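Local atomic coordinates of putative Vgr protein (PDB entry 3WIT), a protein that probably serves as part of the trimeric spike of the type VI secretion system, this fragment being its C-terminal triple-stranded beta-helical domain. Residues G1-G5 with L32-E36. Residues are numbered along the deposited sequence; the frame is centred on the assembly and turned at random.
Sequences GTIAG and LAVEE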
loop_
_atom_site.group_PDB
_atom_site.type_symbol
_atom_site.label_atom_id
_atom_site.label_comp_id
_atom_site.label_asym_id
_atom_site.label_seq_id
_atom_site.Cartn_x
_atom_site.Cartn_y
_atom_site.Cartn_z
ATOM N N GLY A 1 -8.038 -3.563 19.148
ATOM C CA GLY A 1 -7.385 -4.858 19.149
ATOM C C GLY A 1 -6.463 -4.995 17.955
ATOM O O GLY A 1 -6.273 -4.046 17.190
ATOM N N THR A 2 -5.867 -6.178 17.802
ATOM C CA THR A 2 -4.972 -6.474 16.679
ATOM C C THR A 2 -5.210 -7.888 16.133
ATOM O O THR A 2 -5.448 -8.819 16.894
ATOM C CB THR A 2 -3.481 -6.320 17.030
ATOM O OG1 THR A 2 -3.152 -7.187 18.118
ATOM C CG2 THR A 2 -3.172 -4.904 17.442
ATOM N N ILE A 3 -5.160 -8.022 14.812
ATOM C CA ILE A 3 -5.447 -9.289 14.126
ATOM C C ILE A 3 -4.470 -9.448 12.980
ATOM O O ILE A 3 -4.329 -8.536 12.192
ATOM C CB ILE A 3 -6.849 -9.246 13.470
ATOM C CG1 ILE A 3 -7.956 -9.336 14.509
ATOM C CG2 ILE A 3 -7.010 -10.360 12.457
ATOM C CD1 ILE A 3 -9.337 -9.293 13.901
ATOM N N ALA A 4 -3.796 -10.592 12.851
ATOM C CA ALA A 4 -3.065 -10.855 11.616
ATOM C C ALA A 4 -3.430 -12.282 11.258
ATOM O O ALA A 4 -3.223 -13.182 12.079
ATOM C CB ALA A 4 -1.582 -10.737 11.837
ATOM N N GLY A 5 -3.998 -12.493 10.066
ATOM C CA GLY A 5 -4.631 -13.777 9.771
ATOM C C GLY A 5 -4.625 -14.081 8.291
ATOM O O GLY A 5 -4.679 -13.166 7.470
ATOM N N LEU A 32 -4.557 -7.817 7.996
ATOM C CA LEU A 32 -3.633 -7.291 9.001
ATOM C C LEU A 32 -4.340 -6.079 9.592
ATOM O O LEU A 32 -4.672 -5.152 8.869
ATOM C CB LEU A 32 -2.354 -6.810 8.348
ATOM C CG LEU A 32 -1.574 -7.839 7.540
ATOM C CD1 LEU A 32 -0.348 -7.189 6.892
ATOM C CD2 LEU A 32 -1.180 -8.920 8.507
ATOM N N ALA A 33 -4.566 -6.073 10.891
ATOM C CA ALA A 33 -5.286 -4.979 11.516
ATOM C C ALA A 33 -4.690 -4.595 12.880
ATOM O O ALA A 33 -4.378 -5.454 13.715
ATOM C CB ALA A 33 -6.757 -5.356 11.660
ATOM N N VAL A 34 -4.528 -3.293 13.093
ATOM C CA VAL A 34 -4.207 -2.768 14.391
ATOM C C VAL A 34 -5.226 -1.639 14.621
ATOM O O VAL A 34 -5.239 -0.659 13.870
ATOM C CB VAL A 34 -2.754 -2.205 14.402
ATOM C CG1 VAL A 34 -2.469 -1.573 15.729
ATOM C CG2 VAL A 34 -1.725 -3.325 14.130
ATOM N N GLU A 35 -6.100 -1.790 15.603
ATOM C CA GLU A 35 -7.261 -0.882 15.771
ATOM C C GLU A 35 -7.911 -0.547 14.432
ATOM O O GLU A 35 -8.370 -1.443 13.723
ATOM C CB GLU A 35 -6.857 0.425 16.436
ATOM C CG GLU A 35 -5.735 0.269 17.404
ATOM C CD GLU A 35 -6.203 0.307 18.809
ATOM O OE1 GLU A 35 -6.721 -0.732 19.276
ATOM O OE2 GLU A 35 -6.063 1.374 19.445
ATOM N N GLU A 36 -7.906 0.742 14.072
ATOM C CA GLU A 36 -8.577 1.205 12.850
ATOM C C GLU A 36 -7.722 1.206 11.583
ATOM O O GLU A 36 -8.172 1.642 10.508
ATOM C CB GLU A 36 -9.206 2.591 13.082
ATOM C CG GLU A 36 -10.347 2.539 14.053
ATOM C CD GLU A 36 -11.238 1.344 13.769
ATOM O OE1 GLU A 36 -11.771 1.264 12.634
ATOM O OE2 GLU A 36 -11.379 0.469 14.658
#
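Ile3 and Ala33 form the central hydrogen-bonded pair where strands 2-8 and 28-34 run antiparallel, near the start of the crystallised C-terminal fragment, a triple-stranded beta-helix formed by three chains. Two backbone bonds join this pair: Ile3 N to Ala33 O at 2.9 Å and Ala33 N to Ile3 O at 2.8 Å. Beyond the strand end, Glu35 N donates to Gly1 O at 2.8 Å.

Apolar contacts are formed on both faces. Thr2 and Val34 lie side by side on one face, a non-hydrogen-bonded pair. Thr2 OG1 sits between the backbone N and the carbonyl carbon (chi1 58°). This leaves CG2 anti to the carbonyl carbon, where it meets Val34 CG1 at 3.8 Å. Further along that face, Leu32 CD2 touches Ala4 CB, also at 3.8 Å. Leu32 is buried and packs on Ile30 of the second subunit and Leu32 of the third, so its side chain lies between the subunits of the trimer. Ile3 and Ala33 share the other face, CB to CB 4.3 Å.

At the end of the ladder the Glu35 carboxylate pairs with the amino group of Gly1, a charge that probably belongs to the fragment. Glu35 OE1 also forms a salt bridge with Lys28 of the second subunit. The same oxygen lies 3.1 Å from Gly1 N.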